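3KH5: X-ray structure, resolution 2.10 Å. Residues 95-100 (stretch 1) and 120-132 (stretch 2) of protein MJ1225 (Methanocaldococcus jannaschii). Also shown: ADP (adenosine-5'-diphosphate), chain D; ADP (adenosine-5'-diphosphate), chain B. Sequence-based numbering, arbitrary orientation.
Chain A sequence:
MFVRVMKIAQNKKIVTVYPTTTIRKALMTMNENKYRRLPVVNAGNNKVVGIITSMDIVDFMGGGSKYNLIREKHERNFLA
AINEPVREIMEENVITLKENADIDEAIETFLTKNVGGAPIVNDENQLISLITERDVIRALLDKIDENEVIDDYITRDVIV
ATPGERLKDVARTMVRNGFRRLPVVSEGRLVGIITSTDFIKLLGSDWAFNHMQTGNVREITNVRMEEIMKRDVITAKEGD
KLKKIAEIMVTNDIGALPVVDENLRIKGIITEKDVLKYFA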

# COMPACT_ATOMS: atom_id res chain seq x y z
N ILE A 95 -11.94 -2.62 -8.82
CA ILE A 95 -12.49 -1.28 -8.99
C ILE A 95 -11.69 -0.57 -10.08
O ILE A 95 -10.50 -0.28 -9.90
CB ILE A 95 -12.47 -0.48 -7.68
CG1 ILE A 95 -13.43 -1.11 -6.67
CG2 ILE A 95 -12.84 0.98 -7.94
CD1 ILE A 95 -13.30 -0.56 -5.27
N THR A 96 -12.33 -0.30 -11.21
CA THR A 96 -11.70 0.40 -12.33
C THR A 96 -12.41 1.70 -12.71
O THR A 96 -13.54 1.96 -12.26
CB THR A 96 -11.58 -0.50 -13.61
OG1 THR A 96 -12.88 -0.68 -14.20
CG2 THR A 96 -10.96 -1.86 -13.30
N LEU A 97 -11.75 2.51 -13.55
CA LEU A 97 -12.37 3.68 -14.20
C LEU A 97 -12.38 3.53 -15.73
O LEU A 97 -11.46 2.96 -16.32
CB LEU A 97 -11.67 4.98 -13.79
CG LEU A 97 -11.57 5.35 -12.31
CD1 LEU A 97 -10.48 6.37 -12.08
CD2 LEU A 97 -12.90 5.83 -11.71
N LYS A 98 -13.45 4.04 -16.36
CA LYS A 98 -13.59 4.06 -17.82
C LYS A 98 -12.66 5.11 -18.41
O LYS A 98 -12.34 6.09 -17.74
CB LYS A 98 -15.05 4.37 -18.21
CG LYS A 98 -16.06 3.30 -17.80
CD LYS A 98 -15.87 2.02 -18.61
CE LYS A 98 -16.50 0.82 -17.92
NZ LYS A 98 -16.03 -0.47 -18.55
N GLU A 99 -12.21 4.91 -19.65
CA GLU A 99 -11.23 5.84 -20.24
C GLU A 99 -11.75 7.28 -20.43
O GLU A 99 -10.96 8.21 -20.65
CB GLU A 99 -10.55 5.30 -21.53
CG GLU A 99 -11.47 4.73 -22.61
CD GLU A 99 -10.71 4.26 -23.86
OE1 GLU A 99 -9.51 4.58 -24.00
OE2 GLU A 99 -11.33 3.57 -24.71
N ASN A 100 -13.07 7.45 -20.31
CA ASN A 100 -13.69 8.78 -20.36
C ASN A 100 -14.11 9.34 -19.00
O ASN A 100 -14.87 10.30 -18.93
CB ASN A 100 -14.87 8.80 -21.34
CG ASN A 100 -16.03 7.92 -20.91
OD1 ASN A 100 -15.92 6.70 -20.85
ND2 ASN A 100 -17.17 8.55 -20.62
PB ADP D . -4.94 0.82 -1.46
O1B ADP D . -5.66 1.41 -0.30
O2B ADP D . -3.42 1.40 -1.58
O3B ADP D . -5.63 1.13 -2.90
PA ADP D . -3.66 -1.32 -0.56
O1A ADP D . -3.77 -1.63 0.89
O2A ADP D . -2.54 -2.16 -1.39
O3A ADP D . -4.86 -0.76 -1.43
O5' ADP D . -4.53 -2.70 -0.80
C5' ADP D . -5.63 -3.16 0.05
C4' ADP D . -6.52 -4.22 -0.67
O4' ADP D . -7.31 -3.52 -1.68
C3' ADP D . -5.76 -5.35 -1.40
O3' ADP D . -6.47 -6.58 -1.20
C2' ADP D . -5.81 -4.91 -2.86
O2' ADP D . -5.76 -6.03 -3.77
C1' ADP D . -7.17 -4.23 -2.94
N9 ADP D . -7.21 -3.24 -4.06
C8 ADP D . -6.34 -2.26 -4.35
N7 ADP D . -6.77 -1.61 -5.44
C5 ADP D . -7.91 -2.17 -5.83
C6 ADP D . -8.81 -1.94 -6.86
N6 ADP D . -8.60 -0.97 -7.75
N1 ADP D . -9.90 -2.73 -6.96
C2 ADP D . -10.13 -3.71 -6.09
N3 ADP D . -9.29 -3.95 -5.09
C4 ADP D . -8.19 -3.20 -4.95
PB ADP B . 1.05 2.16 -5.09
O1B ADP B . 2.28 1.68 -5.77
O2B ADP B . 1.30 2.42 -3.51
O3B ADP B . -0.14 1.09 -5.12
PA ADP B . 1.16 4.92 -5.25
O1A ADP B . 2.52 4.85 -4.61
O2A ADP B . 0.74 6.23 -6.14
O3A ADP B . 0.46 3.52 -5.72
O5' ADP B . 1.93 4.59 -6.68
C5' ADP B . 3.34 4.83 -6.97
C4' ADP B . 3.56 5.67 -8.26
O4' ADP B . 3.89 4.88 -9.45
C3' ADP B . 2.26 6.43 -8.57
O3' ADP B . 2.55 7.81 -8.86
C2' ADP B . 1.65 5.73 -9.79
O2' ADP B . 1.36 6.74 -10.76
C1' ADP B . 2.73 4.78 -10.34
N9 ADP B . 2.36 3.31 -10.44
C8 ADP B . 1.78 2.56 -9.50
N7 ADP B . 1.62 1.31 -9.95
C5 ADP B . 2.11 1.25 -11.18
C6 ADP B . 2.22 0.24 -12.14
N6 ADP B . 1.78 -0.99 -11.88
N1 ADP B . 2.78 0.52 -13.33
C2 ADP B . 3.22 1.75 -13.60
N3 ADP B . 3.13 2.73 -12.71
C4 ADP B . 2.58 2.52 -11.50
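Stretch 2 120-132: IVNDENQLISLIT

A short parallel strand pairing can join segments that are distant in sequence, and MJ1225 gives a compact example. Stretch 1 is extended from Ile 95 to Lys 98, with Leu 97 and Lys 98 in strand conformation, and turns out of that form at Glu 99 and Asn 100. Stretch 2 is a hairpin: a strand ending at Ile 120 and Val 121, a type I turn from Asn 122 to Asn 125, and a returning strand from Leu 127 to Thr 132. The first arm of this hairpin lies alongside stretch 1 and runs in the same direction. Leu 97 pairs with Ile 120 (CA to CA 4.7 Å) and Lys 98 with Val 121 (CA to CA 5.1 Å); the register continues to Glu 99 and Asn 122, whose CA atoms are 5.4 Å apart as the chains diverge.

As is usual in parallel pairing, the hydrogen bonds of one residue reach to two positions on its neighbour. Val 121 N donates to Leu 97 O at 2.7 Å and nearly straight, whereas Glu 99 N reaches Val 121 O at 2.9 Å with a bent, weak geometry. Val 121 thus bridges the residues before and after Lys 98. CA-H...O contacts supplement this ladder, from Ile 120 CA to Leu 97 O at 3.2 Å and from Lys 98 CA to Val 121 O at 3.4 Å. Within the hairpin, Ile 128 N donates to Ile 120 O at 2.8 Å and Ile 120 N to Ser 129 O at 2.9 Å, which places the first arm between stretch 1 and the returning strand.

The side chains alternate accordingly. Leu 97 and Ile 120 share one face of the sheet, and both are buried. Leu 97 CB lies 4.4 Å from Ile 120 CG1, while Leu 97 CD1 meets Ile 131 CG2, which comes across from the returning strand, at 3.6 Å. On the face bearing Lys 98 and Val 121, Thr 96 OG1 packs 3.6 Å from Val 121 CG2, and the end of the lysine bends back until its NZ is 4.0 Å from that same CG2.

Beyond the paired residues, Glu 99 covers the start of the turn: its OE2 lies 3.1 Å from Asn 122 CB and its OE1 3.8 Å from Ile 128 CG1. Asn 122 itself organises the turn, its OD1 accepting from Glu 124 N at 2.9 Å and from Gln 126 N at 3.0 Å. Polar groups here shape the loop, while Leu 97, Ile 120 and Ile 131 pack together as buried apolar side chains.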

# COMPACT_ATOMS: atom_id res chain seq x y z
N ILE A 120 -7.40 2.10 -15.40
CA ILE A 120 -8.29 2.77 -16.34
C ILE A 120 -8.47 1.82 -17.51
O ILE A 120 -7.49 1.35 -18.09
CB ILE A 120 -7.73 4.13 -16.80
CG1 ILE A 120 -7.66 5.10 -15.61
CG2 ILE A 120 -8.59 4.73 -17.90
CD1 ILE A 120 -6.53 6.11 -15.71
N VAL A 121 -9.72 1.51 -17.82
CA VAL A 121 -10.03 0.52 -18.86
C VAL A 121 -10.90 1.10 -19.97
O VAL A 121 -11.59 2.10 -19.78
CB VAL A 121 -10.72 -0.75 -18.28
CG1 VAL A 121 -9.86 -1.39 -17.19
CG2 VAL A 121 -12.12 -0.44 -17.75
N ASN A 122 -10.86 0.45 -21.13
CA ASN A 122 -11.77 0.82 -22.20
C ASN A 122 -13.08 0.04 -22.08
O ASN A 122 -13.34 -0.58 -21.05
CB ASN A 122 -11.12 0.65 -23.58
CG ASN A 122 -10.75 -0.79 -23.91
OD1 ASN A 122 -11.23 -1.73 -23.28
ND2 ASN A 122 -9.91 -0.96 -24.92
N ASP A 123 -13.90 0.09 -23.13
CA ASP A 123 -15.21 -0.55 -23.09
C ASP A 123 -15.14 -2.08 -23.07
O ASP A 123 -16.10 -2.73 -22.66
CB ASP A 123 -16.12 -0.02 -24.21
CG ASP A 123 -16.85 1.27 -23.82
OD1 ASP A 123 -16.72 1.72 -22.66
OD2 ASP A 123 -17.55 1.84 -24.68
N GLU A 124 -14.00 -2.64 -23.49
CA GLU A 124 -13.80 -4.10 -23.43
C GLU A 124 -13.12 -4.54 -22.13
O GLU A 124 -12.76 -5.71 -21.99
CB GLU A 124 -12.96 -4.60 -24.62
CG GLU A 124 -12.66 -3.59 -25.73
CD GLU A 124 -13.88 -3.18 -26.53
OE1 GLU A 124 -13.94 -2.01 -26.95
OE2 GLU A 124 -14.79 -4.03 -26.73
N ASN A 125 -12.94 -3.60 -21.19
CA ASN A 125 -12.23 -3.86 -19.93
C ASN A 125 -10.73 -4.11 -20.13
O ASN A 125 -10.05 -4.67 -19.25
CB ASN A 125 -12.89 -5.00 -19.14
CG ASN A 125 -12.47 -5.03 -17.68
OD1 ASN A 125 -12.57 -4.03 -16.97
ND2 ASN A 125 -12.02 -6.19 -17.22
N GLN A 126 -10.21 -3.70 -21.29
CA GLN A 126 -8.79 -3.79 -21.60
C GLN A 126 -8.05 -2.68 -20.86
O GLN A 126 -8.54 -1.56 -20.77
CB GLN A 126 -8.55 -3.66 -23.11
CG GLN A 126 -9.02 -4.85 -23.95
CD GLN A 126 -8.76 -4.65 -25.44
OE1 GLN A 126 -9.30 -3.74 -26.06
NE2 GLN A 126 -7.93 -5.52 -26.01
N LEU A 127 -6.87 -3.00 -20.33
CA LEU A 127 -6.09 -2.02 -19.59
C LEU A 127 -5.59 -0.90 -20.50
O LEU A 127 -4.95 -1.16 -21.53
CB LEU A 127 -4.91 -2.68 -18.87
CG LEU A 127 -4.09 -1.77 -17.95
CD1 LEU A 127 -4.89 -1.38 -16.71
CD2 LEU A 127 -2.79 -2.44 -17.56
N ILE A 128 -5.89 0.34 -20.12
CA ILE A 128 -5.45 1.52 -20.85
C ILE A 128 -4.33 2.22 -20.09
O ILE A 128 -3.27 2.50 -20.64
CB ILE A 128 -6.65 2.49 -21.12
CG1 ILE A 128 -7.62 1.91 -22.16
CG2 ILE A 128 -6.17 3.89 -21.54
CD1 ILE A 128 -6.95 1.31 -23.41
N SER A 129 -4.59 2.49 -18.81
CA SER A 129 -3.64 3.15 -17.93
C SER A 129 -3.97 2.83 -16.47
O SER A 129 -4.60 1.81 -16.18
CB SER A 129 -3.66 4.67 -18.16
OG SER A 129 -2.55 5.29 -17.54
N LEU A 130 -3.53 3.70 -15.57
CA LEU A 130 -3.80 3.58 -14.14
C LEU A 130 -3.63 4.96 -13.50
O LEU A 130 -2.72 5.71 -13.86
CB LEU A 130 -2.85 2.58 -13.48
CG LEU A 130 -3.04 2.33 -11.97
CD1 LEU A 130 -3.61 0.94 -11.73
CD2 LEU A 130 -1.70 2.47 -11.27
N ILE A 131 -4.51 5.28 -12.56
CA ILE A 131 -4.44 6.52 -11.79
C ILE A 131 -4.41 6.20 -10.30
O ILE A 131 -5.11 5.28 -9.84
CB ILE A 131 -5.62 7.48 -12.14
CG1 ILE A 131 -5.45 8.85 -11.47
CG2 ILE A 131 -6.96 6.87 -11.78
CD1 ILE A 131 -4.83 9.90 -12.37
N THR A 132 -3.61 6.94 -9.54
CA THR A 132 -3.53 6.76 -8.10
C THR A 132 -3.81 8.10 -7.44
O THR A 132 -3.87 9.13 -8.12
CB THR A 132 -2.13 6.27 -7.66
OG1 THR A 132 -1.18 7.33 -7.85
CG2 THR A 132 -1.70 5.04 -8.45